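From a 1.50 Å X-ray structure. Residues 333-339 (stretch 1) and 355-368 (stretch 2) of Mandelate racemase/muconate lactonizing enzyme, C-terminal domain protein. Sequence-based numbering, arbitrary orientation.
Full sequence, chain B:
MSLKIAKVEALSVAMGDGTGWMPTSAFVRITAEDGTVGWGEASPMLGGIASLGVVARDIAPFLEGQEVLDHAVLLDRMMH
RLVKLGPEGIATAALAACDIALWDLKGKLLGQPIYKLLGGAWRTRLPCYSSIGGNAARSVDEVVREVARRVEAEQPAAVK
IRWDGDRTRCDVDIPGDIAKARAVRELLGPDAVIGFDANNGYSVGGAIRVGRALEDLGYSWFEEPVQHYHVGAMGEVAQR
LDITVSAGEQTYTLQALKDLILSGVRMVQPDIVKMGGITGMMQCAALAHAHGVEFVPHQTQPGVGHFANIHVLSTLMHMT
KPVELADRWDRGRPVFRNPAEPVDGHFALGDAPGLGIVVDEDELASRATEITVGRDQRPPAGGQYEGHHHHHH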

# COMPACT_ATOMS: atom_id res chain seq x y z
N ARG B 333 16.06 37.03 32.35
CA ARG B 333 16.65 37.81 33.44
C ARG B 333 15.62 37.94 34.58
O ARG B 333 14.41 37.98 34.32
CB ARG B 333 17.05 39.19 32.91
CG ARG B 333 18.08 39.15 31.79
CD ARG B 333 18.41 40.55 31.30
NE ARG B 333 19.29 40.52 30.12
CZ ARG B 333 20.62 40.54 30.18
NH1 ARG B 333 21.24 40.59 31.35
NH2 ARG B 333 21.33 40.50 29.07
N PRO B 334 16.08 38.03 35.84
CA PRO B 334 17.47 38.14 36.28
C PRO B 334 18.14 36.83 36.68
O PRO B 334 19.29 36.84 37.12
CB PRO B 334 17.35 39.03 37.52
CG PRO B 334 16.04 38.63 38.12
CD PRO B 334 15.14 38.24 36.96
N VAL B 335 17.44 35.70 36.52
CA VAL B 335 18.03 34.41 36.93
C VAL B 335 19.29 34.10 36.15
O VAL B 335 20.26 33.57 36.71
CB VAL B 335 17.00 33.27 36.85
CG1 VAL B 335 17.67 31.90 37.00
CG2 VAL B 335 15.96 33.47 37.95
N PHE B 336 19.29 34.42 34.86
CA PHE B 336 20.46 34.22 34.01
C PHE B 336 21.08 35.55 33.62
O PHE B 336 20.37 36.54 33.44
CB PHE B 336 20.10 33.41 32.76
CG PHE B 336 19.53 32.06 33.07
CD1 PHE B 336 20.33 31.07 33.63
CD2 PHE B 336 18.19 31.80 32.85
CE1 PHE B 336 19.80 29.82 33.93
CE2 PHE B 336 17.65 30.56 33.14
CZ PHE B 336 18.45 29.57 33.69
N ARG B 337 22.40 35.59 33.50
CA ARG B 337 23.10 36.82 33.11
C ARG B 337 23.20 36.99 31.60
O ARG B 337 23.33 38.11 31.11
CB ARG B 337 24.49 36.87 33.75
CG ARG B 337 24.43 36.89 35.27
CD ARG B 337 25.74 37.37 35.86
NE ARG B 337 25.90 36.98 37.26
CZ ARG B 337 25.47 37.69 38.30
NH1 ARG B 337 25.68 37.25 39.54
NH2 ARG B 337 24.83 38.84 38.12
N ASN B 338 23.13 35.88 30.86
CA ASN B 338 23.27 35.91 29.41
C ASN B 338 22.21 35.09 28.66
O ASN B 338 22.56 34.32 27.77
CB ASN B 338 24.68 35.45 29.00
CG ASN B 338 24.97 34.01 29.38
OD1 ASN B 338 24.31 33.44 30.25
ND2 ASN B 338 25.95 33.43 28.72
N PRO B 339 20.93 35.27 29.00
CA PRO B 339 19.87 34.52 28.32
C PRO B 339 19.70 34.98 26.86
O PRO B 339 20.33 35.96 26.44
CB PRO B 339 18.64 34.84 29.15
CG PRO B 339 18.89 36.23 29.65
CD PRO B 339 20.37 36.31 29.90
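Stretch 2 (355-368) LGIVVDEDELASRA

The most unusual feature of this contact is that an asparagine side chain continues the backbone pairing where the main chain of stretch 1 turns out of reach. Stretch 1 has no regular helix or strand, yet Phe336 and Val359 form a single beta bridge, their CA atoms 4.5 Å apart. Two short backbone bonds frame it: Asp360 N donates to Val335 O at 2.8 Å, and Arg337 N donates to Val358 O, also at 2.8 Å. Beyond Arg337 the amide group of Asn338 takes over. With chi1 in the p well, its OD1 accepts from Val358 N at 2.8 Å while its ND2 donates to Gly356 O at 3.0 Å, so one side chain satisfies both a donor and an acceptor of the opposing main chain.

The register shows the direction: as stretch 1 advances from Val335 to Asn338, its partners step back from Asp360 to Gly356, so the two segments run antiparallel. Gly356 adopts phi/psi of 82/13, angles at which a CB would be jammed against the preceding carbonyl O. From Ile357 to Val359 stretch 2 is extended, and after Asp360 it enters a helix spanning 361-367.

Asp360 joins the extended segment to the helix. Its OD1 caps the helix by accepting from Glu363 N at 3.0 Å and, weakly, from Asp362 N at 3.2 Å. Its OD2 forms a salt bridge with Arg337 NH2 at 3.1 Å, the carboxylate carbon lying over one face of the guanidinium. A water donates to both Pro334 O and Asp360 OD2, each at 2.7 Å. Thus the residue that caps the helix also ties it to stretch 1 through backbone, charge and solvent.

Apolar packing fills in around this polar frame. The CB of Phe336 points away from stretch 2 overall, but its ring still meets Ile357, whose CD1 lies over one face 4.1 Å from the ring centroid. Val359 CG2 approaches the ring edge, 3.6 Å from Phe336 CE1. On the helix, Leu364 CD1 sits 4.1 Å from Val335 CG1, and Arg367 CD lies 3.6 Å from Val335 CG2.

Pro334 follows a cis peptide bond, and its CA-to-CB bond points toward stretch 2. Its CG lies 3.4 Å from Arg367 NH2, over one face of that guanidinium, and 3.5 Å from Glu363 OE1. The salt bridge between Arg367 NE and Glu363 OE1, at 3.0 Å, links the two charged residues, giving the proline a paired polar surface to rest on.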

# COMPACT_ATOMS: atom_id res chain seq x y z
N LEU B 355 27.59 24.39 28.38
CA LEU B 355 26.56 25.21 27.73
C LEU B 355 27.01 26.65 27.53
O LEU B 355 26.65 27.28 26.55
CB LEU B 355 25.30 25.24 28.59
CG LEU B 355 24.47 23.96 28.60
CD1 LEU B 355 23.46 24.08 29.72
CD2 LEU B 355 23.77 23.72 27.27
N GLY B 356 27.77 27.16 28.49
CA GLY B 356 28.16 28.56 28.48
C GLY B 356 27.11 29.49 29.06
O GLY B 356 27.24 30.70 28.91
N ILE B 357 26.10 28.94 29.72
CA ILE B 357 25.05 29.74 30.36
C ILE B 357 25.59 30.22 31.71
O ILE B 357 26.26 29.47 32.42
CB ILE B 357 23.71 28.97 30.54
CG1 ILE B 357 22.63 29.89 31.09
CG2 ILE B 357 23.87 27.79 31.48
CD1 ILE B 357 21.50 30.21 30.15
N VAL B 358 25.30 31.48 32.04
CA VAL B 358 25.77 32.09 33.29
C VAL B 358 24.58 32.38 34.20
O VAL B 358 23.67 33.14 33.85
CB VAL B 358 26.58 33.37 33.00
CG1 VAL B 358 26.96 34.07 34.30
CG2 VAL B 358 27.83 33.05 32.18
N VAL B 359 24.58 31.75 35.37
CA VAL B 359 23.49 31.86 36.33
C VAL B 359 23.84 32.87 37.42
O VAL B 359 24.95 32.86 37.95
CB VAL B 359 23.18 30.48 36.98
CG1 VAL B 359 22.06 30.59 38.02
CG2 VAL B 359 22.83 29.44 35.92
N ASP B 360 22.89 33.75 37.75
CA ASP B 360 23.05 34.63 38.90
C ASP B 360 22.62 33.85 40.14
O ASP B 360 21.43 33.63 40.36
CB ASP B 360 22.19 35.89 38.72
CG ASP B 360 22.29 36.87 39.88
OD1 ASP B 360 22.39 36.45 41.06
OD2 ASP B 360 22.24 38.08 39.61
N GLU B 361 23.60 33.44 40.94
CA GLU B 361 23.39 32.52 42.06
C GLU B 361 22.42 33.02 43.11
O GLU B 361 21.60 32.27 43.64
CB GLU B 361 24.73 32.19 42.74
CG GLU B 361 25.70 31.41 41.88
CD GLU B 361 25.11 30.11 41.39
OE1 GLU B 361 24.35 29.49 42.16
OE2 GLU B 361 25.41 29.72 40.24
N ASP B 362 22.52 34.31 43.41
CA ASP B 362 21.74 34.90 44.47
C ASP B 362 20.30 35.13 44.03
O ASP B 362 19.37 34.89 44.80
CB ASP B 362 22.44 36.15 44.98
CG ASP B 362 23.88 35.86 45.40
OD1 ASP B 362 24.10 34.96 46.25
OD2 ASP B 362 24.81 36.50 44.85
N GLU B 363 20.11 35.54 42.77
CA GLU B 363 18.78 35.66 42.21
C GLU B 363 18.13 34.28 42.17
O GLU B 363 16.99 34.11 42.59
CB GLU B 363 18.79 36.27 40.80
CG GLU B 363 18.87 37.79 40.79
CD GLU B 363 17.64 38.47 41.37
OE1 GLU B 363 16.58 37.83 41.53
OE2 GLU B 363 17.73 39.68 41.67
N LEU B 364 18.88 33.29 41.69
CA LEU B 364 18.36 31.93 41.65
C LEU B 364 17.91 31.49 43.04
O LEU B 364 16.78 31.04 43.20
CB LEU B 364 19.42 30.96 41.14
CG LEU B 364 18.94 29.52 41.25
CD1 LEU B 364 18.04 29.19 40.08
CD2 LEU B 364 20.10 28.56 41.38
N ALA B 365 18.80 31.62 44.02
CA ALA B 365 18.50 31.22 45.39
C ALA B 365 17.20 31.85 45.89
O ALA B 365 16.36 31.15 46.47
CB ALA B 365 19.66 31.55 46.32
N SER B 366 17.02 33.14 45.63
CA SER B 366 15.85 33.88 46.12
C SER B 366 14.55 33.49 45.43
O SER B 366 13.47 33.77 45.95
CB SER B 366 16.07 35.39 45.97
OG SER B 366 15.94 35.78 44.62
N ARG B 367 14.66 32.85 44.26
CA ARG B 367 13.49 32.52 43.43
C ARG B 367 13.22 31.02 43.33
O ARG B 367 12.21 30.60 42.73
CB ARG B 367 13.67 33.10 42.01
CG ARG B 367 13.59 34.62 41.95
CD ARG B 367 14.30 35.14 40.71
NE ARG B 367 14.10 36.58 40.53
CZ ARG B 367 13.13 37.12 39.79
NH1 ARG B 367 12.25 36.35 39.15
NH2 ARG B 367 13.03 38.44 39.71
N ALA B 368 14.08 30.22 43.94
CA ALA B 368 14.01 28.76 43.78
C ALA B 368 13.33 28.05 44.94
O ALA B 368 13.61 28.34 46.11
CB ALA B 368 15.40 28.17 43.55
O HOH W 1 21.17 38.77 37.21